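Local coordinates for protein 5-carboxymethyl-2-hydroxymuconate semialdehyde dehydrogenase (Thermus thermophilus, PDB 2D4E) that probably oxidises 5-carboxymethyl-2-hydroxymuconate semialdehyde to the corresponding acid with NAD as electron acceptor, at residues M177-T180 / W181-P185; Q226-G229 / E230-G233; T251-G254 / K255-R259; V398-N401 / H402-I405. All coordinates share one frame; numbering follows the deposited sequence. Where two conformers were deposited one is given.

Contact 1 (M177-T180 / W181-P185)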
loop_
_atom_site.group_PDB
_atom_site.type_symbol
_atom_site.label_atom_id
_atom_site.label_comp_id
_atom_site.label_asym_id
_atom_site.label_seq_id
_atom_site.Cartn_x
_atom_site.Cartn_y
_atom_site.Cartn_z
ATOM N N MET C 177 -23.007 0.961 20.002
ATOM C CA MET C 177 -22.370 0.763 18.699
ATOM C C MET C 177 -21.594 1.975 18.197
ATOM O O MET C 177 -20.457 1.849 17.749
ATOM C CB MET C 177 -23.421 0.360 17.658
ATOM C CG MET C 177 -22.925 0.291 16.222
ATOM S SD MET C 177 -21.589 -0.881 15.978
ATOM C CE MET C 177 -20.469 0.100 14.973
ATOM N N LEU C 178 -22.202 3.150 18.280
ATOM C CA LEU C 178 -21.552 4.356 17.797
ATOM C C LEU C 178 -20.422 4.891 18.673
ATOM O O LEU C 178 -19.535 5.578 18.176
ATOM C CB LEU C 178 -22.602 5.437 17.556
ATOM C CG LEU C 178 -23.677 4.993 16.554
ATOM C CD1 LEU C 178 -24.659 6.118 16.342
ATOM C CD2 LEU C 178 -23.032 4.586 15.236
ATOM N N SER C 179 -20.436 4.586 19.966
ATOM C CA SER C 179 -19.363 5.070 20.828
ATOM C C SER C 179 -18.166 4.131 20.725
ATOM O O SER C 179 -17.030 4.586 20.629
ATOM C CB SER C 179 -19.826 5.189 22.288
ATOM O OG SER C 179 -20.111 3.922 22.858
ATOM N N THR C 180 -18.422 2.825 20.724
ATOM C CA THR C 180 -17.342 1.844 20.617
ATOM C C THR C 180 -16.676 1.916 19.248
ATOM O O THR C 180 -15.518 1.525 19.098
ATOM C CB THR C 180 -17.839 0.398 20.860
ATOM O OG1 THR C 180 -18.837 0.054 19.889
ATOM C CG2 THR C 180 -18.418 0.270 22.264
ATOM N N TRP C 181 -17.411 2.425 18.261
ATOM C CA TRP C 181 -16.895 2.588 16.901
ATOM C C TRP C 181 -15.679 3.530 16.915
ATOM O O TRP C 181 -14.777 3.407 16.085
ATOM C CB TRP C 181 -17.988 3.181 16.000
ATOM C CG TRP C 181 -17.589 3.423 14.557
ATOM C CD1 TRP C 181 -17.707 4.597 13.862
ATOM C CD2 TRP C 181 -17.047 2.466 13.637
ATOM N NE1 TRP C 181 -17.273 4.427 12.573
ATOM C CE2 TRP C 181 -16.861 3.131 12.405
ATOM C CE3 TRP C 181 -16.697 1.109 13.735
ATOM C CZ2 TRP C 181 -16.342 2.488 11.274
ATOM C CZ3 TRP C 181 -16.180 0.468 12.608
ATOM C CH2 TRP C 181 -16.007 1.158 11.396
ATOM N N ARG C 182 -15.659 4.463 17.862
ATOM C CA ARG C 182 -14.564 5.430 17.970
ATOM C C ARG C 182 -13.579 5.080 19.087
ATOM O O ARG C 182 -12.364 5.284 18.958
ATOM C CB ARG C 182 -15.132 6.823 18.232
ATOM C CG ARG C 182 -16.265 7.223 17.295
ATOM C CD ARG C 182 -15.788 7.463 15.868
ATOM N NE ARG C 182 -16.696 8.394 15.199
ATOM C CZ ARG C 182 -16.319 9.296 14.298
ATOM N NH1 ARG C 182 -15.047 9.383 13.930
ATOM N NH2 ARG C 182 -17.221 10.109 13.762
ATOM N N ILE C 183 -14.114 4.560 20.188
ATOM C CA ILE C 183 -13.305 4.182 21.333
ATOM C C ILE C 183 -12.304 3.083 20.998
ATOM O O ILE C 183 -11.134 3.165 21.365
ATOM C CB ILE C 183 -14.196 3.695 22.493
ATOM C CG1 ILE C 183 -15.129 4.829 22.941
ATOM C CG2 ILE C 183 -13.323 3.199 23.644
ATOM C CD1 ILE C 183 -16.246 4.370 23.870
ATOM N N ALA C 184 -12.770 2.054 20.303
ATOM C CA ALA C 184 -11.917 0.933 19.938
ATOM C C ALA C 184 -10.678 1.369 19.147
ATOM O O ALA C 184 -9.554 1.038 19.517
ATOM C CB ALA C 184 -12.727 -0.101 19.152
ATOM N N PRO C 185 -10.861 2.113 18.043
ATOM C CA PRO C 185 -9.649 2.511 17.323
ATOM C C PRO C 185 -8.773 3.463 18.139
ATOM O O PRO C 185 -7.550 3.349 18.130
ATOM C CB PRO C 185 -10.194 3.144 16.034
ATOM C CG PRO C 185 -11.576 3.613 16.413
ATOM C CD PRO C 185 -12.074 2.492 17.295
HETATM O O HOH W 1 -19.514 7.055 15.851
#

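Contact 2 (Q226-G229 / E230-G233). With NAD (nicotinamide-adenine-dinucleotide), chain K.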
loop_
_atom_site.group_PDB
_atom_site.type_symbol
_atom_site.label_atom_id
_atom_site.label_comp_id
_atom_site.label_asym_id
_atom_site.label_seq_id
_atom_site.Cartn_x
_atom_site.Cartn_y
_atom_site.Cartn_z
ATOM N N GLN C 226 -21.062 12.514 31.688
ATOM C CA GLN C 226 -22.449 12.595 31.251
ATOM C C GLN C 226 -22.867 14.057 31.270
ATOM O O GLN C 226 -22.353 14.845 32.067
ATOM C CB GLN C 226 -23.351 11.795 32.194
ATOM C CG GLN C 226 -23.044 10.317 32.252
ATOM C CD GLN C 226 -23.637 9.548 31.088
ATOM O OE1 GLN C 226 -24.089 10.135 30.106
ATOM N NE2 GLN C 226 -23.631 8.224 31.192
ATOM N N GLY C 227 -23.796 14.431 30.398
ATOM C CA GLY C 227 -24.235 15.815 30.389
ATOM C C GLY C 227 -24.747 16.324 29.061
ATOM O O GLY C 227 -24.649 15.647 28.035
ATOM N N PHE C 228 -25.284 17.539 29.088
ATOM C CA PHE C 228 -25.847 18.177 27.905
ATOM C C PHE C 228 -24.779 18.630 26.917
ATOM O O PHE C 228 -23.645 18.920 27.299
ATOM C CB PHE C 228 -26.700 19.376 28.333
ATOM C CG PHE C 228 -27.841 19.013 29.243
ATOM C CD1 PHE C 228 -28.248 19.883 30.249
ATOM C CD2 PHE C 228 -28.524 17.807 29.086
ATOM C CE1 PHE C 228 -29.320 19.558 31.092
ATOM C CE2 PHE C 228 -29.594 17.473 29.918
ATOM C CZ PHE C 228 -29.993 18.351 30.924
ATOM N N GLY C 229 -25.154 18.696 25.644
ATOM C CA GLY C 229 -24.223 19.116 24.609
ATOM C C GLY C 229 -23.630 20.497 24.832
ATOM O O GLY C 229 -22.416 20.690 24.696
ATOM N N GLU C 230 -24.482 21.459 25.175
ATOM C CA GLU C 230 -24.036 22.826 25.406
ATOM C C GLU C 230 -23.222 22.981 26.686
ATOM O O GLU C 230 -22.543 23.985 26.874
ATOM C CB GLU C 230 -25.237 23.774 25.439
ATOM C CG GLU C 230 -25.729 24.196 24.070
ATOM C CD GLU C 230 -27.024 24.991 24.129
ATOM O OE1 GLU C 230 -27.163 25.859 25.023
ATOM O OE2 GLU C 230 -27.902 24.752 23.272
ATOM N N GLU C 231 -23.281 21.986 27.561
ATOM C CA GLU C 231 -22.533 22.053 28.810
ATOM C C GLU C 231 -21.293 21.161 28.762
ATOM O O GLU C 231 -20.204 21.631 28.449
ATOM C CB GLU C 231 -23.446 21.680 29.989
ATOM C CG GLU C 231 -24.620 22.654 30.150
ATOM C CD GLU C 231 -25.561 22.329 31.306
ATOM O OE1 GLU C 231 -26.536 23.087 31.484
ATOM O OE2 GLU C 231 -25.340 21.332 32.034
ATOM N N ALA C 232 -21.454 19.878 29.057
ATOM C CA ALA C 232 -20.326 18.954 29.032
ATOM C C ALA C 232 -19.727 18.847 27.625
ATOM O O ALA C 232 -18.507 18.809 27.462
ATOM C CB ALA C 232 -20.771 17.579 29.517
ATOM N N GLY C 233 -20.587 18.795 26.612
ATOM C CA GLY C 233 -20.105 18.687 25.247
ATOM C C GLY C 233 -19.202 19.832 24.824
ATOM O O GLY C 233 -18.061 19.618 24.412
HETATM P PA NAD K . -26.692 16.011 18.157
HETATM O O1A NAD K . -27.386 17.124 18.795
HETATM O O2A NAD K . -25.667 16.468 17.203
HETATM O O5B NAD K . -25.936 15.025 19.202
HETATM C C5B NAD K . -24.598 14.456 19.017
HETATM C C4B NAD K . -23.767 14.813 20.230
HETATM O O4B NAD K . -23.541 16.234 20.102
HETATM C C3B NAD K . -24.496 14.653 21.593
HETATM O O3B NAD K . -23.721 13.831 22.491
HETATM C C2B NAD K . -24.663 16.110 22.058
HETATM O O2B NAD K . -24.651 16.255 23.496
HETATM C C1B NAD K . -23.497 16.787 21.366
HETATM N N9A NAD K . -23.687 18.220 21.232
HETATM C C8A NAD K . -24.830 18.930 20.910
HETATM N N7A NAD K . -24.645 20.270 20.876
HETATM C C5A NAD K . -23.294 20.402 21.197
HETATM C C6A NAD K . -22.448 21.566 21.335
HETATM N N6A NAD K . -22.890 22.814 21.161
HETATM N N1A NAD K . -21.122 21.329 21.669
HETATM C C2A NAD K . -20.669 20.026 21.852
HETATM N N3A NAD K . -21.369 18.905 21.749
HETATM C C4A NAD K . -22.681 19.148 21.417
HETATM O O3 NAD K . -27.750 15.141 17.494
HETATM P PN NAD K . -28.328 13.668 17.593
HETATM O O1N NAD K . -29.788 13.827 17.757
HETATM O O2N NAD K . -27.626 12.942 18.665
HETATM O O5D NAD K . -27.974 13.342 16.121
HETATM C C5D NAD K . -28.557 12.372 15.285
HETATM C C4D NAD K . -27.755 12.724 14.071
HETATM O O4D NAD K . -26.499 12.011 14.023
HETATM C C3D NAD K . -28.451 12.592 12.725
HETATM O O3D NAD K . -28.325 13.775 11.912
HETATM C C2D NAD K . -27.753 11.359 12.154
HETATM O O2D NAD K . -27.814 11.359 10.712
HETATM C C1D NAD K . -26.363 11.503 12.730
HETATM N N1N NAD K . -25.603 10.243 12.747
HETATM C C2N NAD K . -24.608 10.202 11.781
HETATM C C3N NAD K . -23.857 9.038 11.723
HETATM C C7N NAD K . -22.750 8.854 10.695
HETATM O O7N NAD K . -22.123 7.810 10.700
HETATM N N7N NAD K . -22.487 9.827 9.805
HETATM C C4N NAD K . -24.110 7.913 12.636
HETATM C C5N NAD K . -25.164 8.102 13.575
HETATM C C6N NAD K . -25.945 9.220 13.690
HETATM O O HOH W 2 -24.614 18.665 31.517
#

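Contact 3 (T251-G254 / K255-R259). With NAD (nicotinamide-adenine-dinucleotide), chain K.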
loop_
_atom_site.group_PDB
_atom_site.type_symbol
_atom_site.label_atom_id
_atom_site.label_comp_id
_atom_site.label_asym_id
_atom_site.label_seq_id
_atom_site.Cartn_x
_atom_site.Cartn_y
_atom_site.Cartn_z
ATOM N N THR C 251 -25.390 17.857 11.269
ATOM C CA THR C 251 -24.486 18.708 10.520
ATOM C C THR C 251 -24.316 20.071 11.188
ATOM O O THR C 251 -23.207 20.613 11.249
ATOM C CB THR C 251 -24.999 18.890 9.085
ATOM O OG1 THR C 251 -25.107 17.603 8.458
ATOM C CG2 THR C 251 -24.052 19.770 8.283
ATOM N N GLU C 252 -25.414 20.614 11.705
ATOM C CA GLU C 252 -25.372 21.917 12.356
ATOM C C GLU C 252 -24.501 21.837 13.600
ATOM O O GLU C 252 -23.823 22.797 13.955
ATOM C CB GLU C 252 -26.788 22.376 12.717
ATOM C CG GLU C 252 -26.865 23.773 13.323
ATOM C CD GLU C 252 -26.176 24.834 12.472
ATOM O OE1 GLU C 252 -26.502 24.959 11.265
ATOM O OE2 GLU C 252 -25.307 25.549 13.022
ATOM N N THR C 253 -24.519 20.685 14.259
ATOM C CA THR C 253 -23.703 20.495 15.448
ATOM C C THR C 253 -22.246 20.467 15.000
ATOM O O THR C 253 -21.353 20.890 15.728
ATOM C CB THR C 253 -24.050 19.173 16.159
ATOM O OG1 THR C 253 -25.447 19.167 16.489
ATOM C CG2 THR C 253 -23.227 19.017 17.440
ATOM N N GLY C 254 -22.017 19.971 13.789
ATOM C CA GLY C 254 -20.665 19.926 13.263
ATOM C C GLY C 254 -20.111 21.336 13.143
ATOM O O GLY C 254 -18.956 21.592 13.489
ATOM N N LYS C 255 -20.944 22.257 12.663
ATOM C CA LYS C 255 -20.540 23.651 12.497
ATOM C C LYS C 255 -20.194 24.309 13.829
ATOM O O LYS C 255 -19.178 25.007 13.953
ATOM C CB LYS C 255 -21.654 24.448 11.817
ATOM C CG LYS C 255 -21.860 24.107 10.355
ATOM C CD LYS C 255 -22.976 24.940 9.751
ATOM C CE LYS C 255 -23.301 24.486 8.334
ATOM N NZ LYS C 255 -24.505 25.188 7.800
ATOM N N ILE C 256 -21.051 24.089 14.823
ATOM C CA ILE C 256 -20.849 24.658 16.144
ATOM C C ILE C 256 -19.574 24.103 16.774
ATOM O O ILE C 256 -18.778 24.846 17.352
ATOM C CB ILE C 256 -22.071 24.358 17.044
ATOM C CG1 ILE C 256 -23.267 25.190 16.566
ATOM C CG2 ILE C 256 -21.746 24.646 18.511
ATOM C CD1 ILE C 256 -24.596 24.763 17.146
ATOM N N VAL C 257 -19.370 22.798 16.638
ATOM C CA VAL C 257 -18.192 22.167 17.210
ATOM C C VAL C 257 -16.906 22.603 16.528
ATOM O O VAL C 257 -15.905 22.870 17.194
ATOM C CB VAL C 257 -18.311 20.630 17.166
ATOM C CG1 VAL C 257 -16.968 19.984 17.494
ATOM C CG2 VAL C 257 -19.351 20.183 18.170
ATOM N N MET C 258 -16.927 22.687 15.204
ATOM C CA MET C 258 -15.735 23.099 14.475
ATOM C C MET C 258 -15.352 24.524 14.848
ATOM O O MET C 258 -14.177 24.831 15.047
ATOM C CB MET C 258 -15.970 23.001 12.963
ATOM C CG MET C 258 -14.736 23.315 12.134
ATOM S SD MET C 258 -14.967 23.023 10.369
ATOM C CE MET C 258 -13.474 23.784 9.703
ATOM N N ARG C 259 -16.356 25.390 14.948
ATOM C CA ARG C 259 -16.128 26.791 15.295
ATOM C C ARG C 259 -15.447 26.901 16.655
ATOM O O ARG C 259 -14.499 27.665 16.827
ATOM C CB ARG C 259 -17.464 27.539 15.316
ATOM C CG ARG C 259 -17.348 29.056 15.366
ATOM C CD ARG C 259 -18.720 29.719 15.220
ATOM N NE ARG C 259 -19.352 29.395 13.941
ATOM C CZ ARG C 259 -20.512 28.751 13.806
ATOM N NH1 ARG C 259 -21.192 28.346 14.874
ATOM N NH2 ARG C 259 -20.995 28.510 12.594
HETATM P PA NAD K . -26.692 16.011 18.157
HETATM O O1A NAD K . -27.386 17.124 18.795
HETATM O O2A NAD K . -25.667 16.468 17.203
HETATM O O5B NAD K . -25.936 15.025 19.202
HETATM C C5B NAD K . -24.598 14.456 19.017
HETATM C C4B NAD K . -23.767 14.813 20.230
HETATM O O4B NAD K . -23.541 16.234 20.102
HETATM C C3B NAD K . -24.496 14.653 21.593
HETATM O O3B NAD K . -23.721 13.831 22.491
HETATM C C2B NAD K . -24.663 16.110 22.058
HETATM O O2B NAD K . -24.651 16.255 23.496
HETATM C C1B NAD K . -23.497 16.787 21.366
HETATM N N9A NAD K . -23.687 18.220 21.232
HETATM C C8A NAD K . -24.830 18.930 20.910
HETATM N N7A NAD K . -24.645 20.270 20.876
HETATM C C5A NAD K . -23.294 20.402 21.197
HETATM C C6A NAD K . -22.448 21.566 21.335
HETATM N N6A NAD K . -22.890 22.814 21.161
HETATM N N1A NAD K . -21.122 21.329 21.669
HETATM C C2A NAD K . -20.669 20.026 21.852
HETATM N N3A NAD K . -21.369 18.905 21.749
HETATM C C4A NAD K . -22.681 19.148 21.417
HETATM O O3 NAD K . -27.750 15.141 17.494
HETATM P PN NAD K . -28.328 13.668 17.593
HETATM O O1N NAD K . -29.788 13.827 17.757
HETATM O O2N NAD K . -27.626 12.942 18.665
HETATM O O5D NAD K . -27.974 13.342 16.121
HETATM C C5D NAD K . -28.557 12.372 15.285
HETATM C C4D NAD K . -27.755 12.724 14.071
HETATM O O4D NAD K . -26.499 12.011 14.023
HETATM C C3D NAD K . -28.451 12.592 12.725
HETATM O O3D NAD K . -28.325 13.775 11.912
HETATM C C2D NAD K . -27.753 11.359 12.154
HETATM O O2D NAD K . -27.814 11.359 10.712
HETATM C C1D NAD K . -26.363 11.503 12.730
HETATM N N1N NAD K . -25.603 10.243 12.747
HETATM C C2N NAD K . -24.608 10.202 11.781
HETATM C C3N NAD K . -23.857 9.038 11.723
HETATM C C7N NAD K . -22.750 8.854 10.695
HETATM O O7N NAD K . -22.123 7.810 10.700
HETATM N N7N NAD K . -22.487 9.827 9.805
HETATM C C4N NAD K . -24.110 7.913 12.636
HETATM C C5N NAD K . -25.164 8.102 13.575
HETATM C C6N NAD K . -25.945 9.220 13.690
HETATM O O HOH W 3 -26.278 27.238 9.453
HETATM O O HOH W 4 -23.787 27.488 13.391
#

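Contact 4 (V398-N401 / H402-I405)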
loop_
_atom_site.group_PDB
_atom_site.type_symbol
_atom_site.label_atom_id
_atom_site.label_comp_id
_atom_site.label_asym_id
_atom_site.label_seq_id
_atom_site.Cartn_x
_atom_site.Cartn_y
_atom_site.Cartn_z
ATOM N N VAL C 398 -45.233 11.319 -1.671
ATOM C CA VAL C 398 -44.820 11.340 -3.064
ATOM C C VAL C 398 -44.580 12.832 -3.228
ATOM O O VAL C 398 -45.474 13.635 -2.962
ATOM C CB VAL C 398 -45.921 10.898 -4.037
ATOM C CG1 VAL C 398 -45.542 11.313 -5.449
ATOM C CG2 VAL C 398 -46.085 9.387 -3.982
ATOM N N GLY C 399 -43.370 13.212 -3.615
ATOM C CA GLY C 399 -43.085 14.622 -3.766
ATOM C C GLY C 399 -42.036 14.951 -4.804
ATOM O O GLY C 399 -41.825 14.203 -5.763
ATOM N N GLU C 400 -41.377 16.086 -4.608
ATOM C CA GLU C 400 -40.345 16.548 -5.526
ATOM C C GLU C 400 -39.069 16.776 -4.738
ATOM O O GLU C 400 -39.112 17.121 -3.559
ATOM C CB GLU C 400 -40.797 17.836 -6.217
ATOM C CG GLU C 400 -42.161 17.701 -6.870
ATOM C CD GLU C 400 -42.621 18.968 -7.577
ATOM O OE1 GLU C 400 -42.618 20.051 -6.947
ATOM O OE2 GLU C 400 -42.996 18.878 -8.766
ATOM N N ASN C 401 -37.936 16.591 -5.404
ATOM C CA ASN C 401 -36.634 16.723 -4.770
ATOM C C ASN C 401 -36.305 18.096 -4.187
ATOM O O ASN C 401 -35.433 18.210 -3.329
ATOM C CB ASN C 401 -35.540 16.305 -5.756
ATOM C CG ASN C 401 -34.262 15.890 -5.056
ATOM O OD1 ASN C 401 -34.250 14.923 -4.298
ATOM N ND2 ASN C 401 -33.181 16.625 -5.299
ATOM N N HIS C 402 -36.998 19.135 -4.642
ATOM C CA HIS C 402 -36.749 20.492 -4.154
ATOM C C HIS C 402 -37.532 20.775 -2.869
ATOM O O HIS C 402 -37.312 21.792 -2.208
ATOM C CB HIS C 402 -37.154 21.515 -5.218
ATOM C CG HIS C 402 -38.638 21.618 -5.411
ATOM N ND1 HIS C 402 -39.470 22.210 -4.484
ATOM C CD2 HIS C 402 -39.444 21.150 -6.394
ATOM C CE1 HIS C 402 -40.724 22.099 -4.884
ATOM N NE2 HIS C 402 -40.736 21.459 -6.039
ATOM N N MET C 403 -38.457 19.886 -2.530
ATOM C CA MET C 403 -39.255 20.063 -1.327
ATOM C C MET C 403 -38.408 19.973 -0.066
ATOM O O MET C 403 -37.359 19.329 -0.049
ATOM C CB MET C 403 -40.372 19.025 -1.267
ATOM C CG MET C 403 -41.451 19.237 -2.310
ATOM S SD MET C 403 -42.728 17.984 -2.209
ATOM C CE MET C 403 -43.969 18.680 -3.337
ATOM N N LYS C 404 -38.877 20.633 0.986
ATOM C CA LYS C 404 -38.183 20.648 2.259
ATOM C C LYS C 404 -38.049 19.237 2.843
ATOM O O LYS C 404 -37.014 18.900 3.415
ATOM C CB LYS C 404 -38.929 21.561 3.238
ATOM C CG LYS C 404 -38.209 21.789 4.563
ATOM C CD LYS C 404 -39.032 22.672 5.500
ATOM C CE LYS C 404 -39.216 24.083 4.947
ATOM N NZ LYS C 404 -37.939 24.853 4.952
ATOM N N ILE C 405 -39.081 18.409 2.695
ATOM C CA ILE C 405 -39.016 17.052 3.237
ATOM C C ILE C 405 -38.048 16.186 2.447
ATOM O O ILE C 405 -37.685 15.092 2.881
ATOM C CB ILE C 405 -40.399 16.343 3.262
ATOM C CG1 ILE C 405 -40.997 16.278 1.859
ATOM C CG2 ILE C 405 -41.326 17.055 4.228
ATOM C CD1 ILE C 405 -42.226 15.387 1.769
#

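Contact 1 (M177-T180 / W181-P185)
I183 folds back over the carbonyl of S179, one turn earlier in helix 175-188, the crossover helix of a beta-alpha-beta unit between strands 166-169 and 193-196 of the Rossmann-like sheet. Its CB stands 3.5 Å from S179 O. CG1, placed anti to the I183 carbonyl carbon (chi1 -61°), comes closer, 3.0 Å from S179 O. CD1, at the tip, is still 3.3 Å from S179 O and has S179 CB as its side-chain neighbour at 4.0 Å. Beneath this cover S179 O takes two backbone bonds, a straight one from I183 N in the carbonyl plane at 2.9 Å and another from R182 N above that plane. L208 of helix 203-214 packs on S179, T180 and I183. With an alanine here CG1 and CD1 are gone, which would probably uncover S179 CB and open a gap beside L208. Toward helix 118-136 and the loops, M177, in one of its two conformers, lies side by side with W181. R182 spans E271 and E486 in salt bridges, and L178 touches NAD. Water 1 links the two halves, giving its hydrogen to L178 O at 2.8 Å and accepting from R182 NE.

Contact 2 (Q226-G229 / E230-G233)
The chain turns at F228 into helix 229-238, and the first turn is wide, of pi type: F228 O accepts from G233 N five residues on as well as from E231 N. This is the glycine-rich passage from edge strand 222-224 of the Rossmann-like sheet into helix 229-238. The G233 bond is almost straight (N-H...O angle 177°, G233 N to F228 O 3.1 Å), while E231 N comes to the opposite face of the F228 carbonyl plane, well above it. Each glycine has a steric reason. A CB on G227 would collide with the A232 methyl, which rests 4.0 Å from G227 CA; one on G233 would strike G229 O; one on G229 would run into the adenine C8A of NAD.

Among the side chains, F228 and E231 run side by side in the same direction, their ring and carboxylate planes 61° apart. E231 OE1 lies in the ring plane at the edge, 3.8 Å from F228 CD1. The E231 chain is extended beyond CG, which carries its carboxylate out to R60 for a salt bridge through OE1. Its other oxygen, OE2, accepts from water 2 at 2.8 Å, and that water also takes the N-H of F228, so the amide just before the helix is satisfied. The ring of F44 meets that of F228, and E199 accepts from G229 N. Against the cofactor the backbone itself does the touching: G229 CA is 3.1 Å from the ribose O2B of NAD, and G233 C is 3.3 Å from adenine C2A.

Contact 3 (T251-G254 / K255-R259)
Water 4 bridges the guanidinium of R259 and the carboxylate of E252, accepting from R259 NH2 and donating to E252 OE2; it lies in the guanidinium plane at the edge, while K255 O sits over the centre of one face, 3.9 Å above the plane. Helix 251-261, the crossover helix between strands 244-248 and 267-271 of the Rossmann-like sheet, carries all three residues. On the side facing a second subunit, R259 makes a salt bridge to D263 of that subunit. K255, fully extended, slants across E252, with K255 CD 3.8 Å from E252 OE1. The charges stay 4.0 Å apart between E252 OE1 and K255 NZ, beyond a salt bridge, and water 3 spans them. On the cofactor side, T253 has OG1 beside its backbone N (chi1 -57°) and donates from it to the phosphate oxygen O2A of NAD at 2.8 Å. Its CG2 also lies against NAD, near C8A, with V257 CG2 4.1 Å away. A valine in its place would probably leave that phosphate oxygen without this donor, the cofactor's diphosphate being held less firmly. I256 CG2 stands 3.4 Å from adenine N6A. V257 CG2 is 3.9 Å from adenine C2A.

Contact 4 (V398-N401 / H402-I405)
E400 and H402 point the same way, side by side, and H402 NE2 donates to E400 OE1 in a short hydrogen bond of 2.5 Å. The imidazole stands steeply to the carboxylate, the planes 68° apart, and OE1 is met from above the carboxylate plane, 43° out of it. The fit continues down the chain: H402 CD2 lies 3.6 Å from E400 CB. H402 is set there by a first torsion of 71°, which tucks CG between its own backbone N and carbonyl carbon and turns the ring back alongside the E400 side chain. The glutamate may somewhat favour a protonated imidazole at this exposed site.

A type I beta turn from E400 to M403 brings the pair together, closed by M403 N to E400 O at 3.0 Å. M403, extended beyond CG, sends its thioether back along the turn: SD accepts a weak bond of 3.3 Å from E400 N and lies 3.7 Å from G399 CA, where a CB would clash with it. M403 CE finishes 4.1 Å from E400 CG, the two chains meeting at a slant. At the middle of the turn N401 faces inward; its OD1 accepts from R310 and its backbone O from Q407.

M403 occupies the N-cap position of short helix 404-407, whose first amides, K404 N and I405 N, are taken by the carboxylate of E366. The whole bend leads out of strand 395-398 of the mixed sheet: V398 packs on strand 369-372 to one side, while N401 and I405 rest on strand 414-420, the neighbour on the other.

Contacts 1, 2 and 3 all touch the bound NAD from different elements of the Rossmann-like domain. Contacts 2 and 3 are closest, with centres 14 Å apart and nearest atoms about 6 Å apart; the adenine fits between their helices, and 251-259 reaches on to the diphosphate. Contact 1 lies farther along the dinucleotide, its centre 19 Å from that of contact 2 and 20 Å from that of contact 3, with the L178 side chain about 3 Å from NAD. Contact 4 belongs to the other, mixed sheet, its centre 26 Å from contact 3; yet E409, a few residues past 402-405, hydrogen-bonds NAD, tying that domain to the pocket.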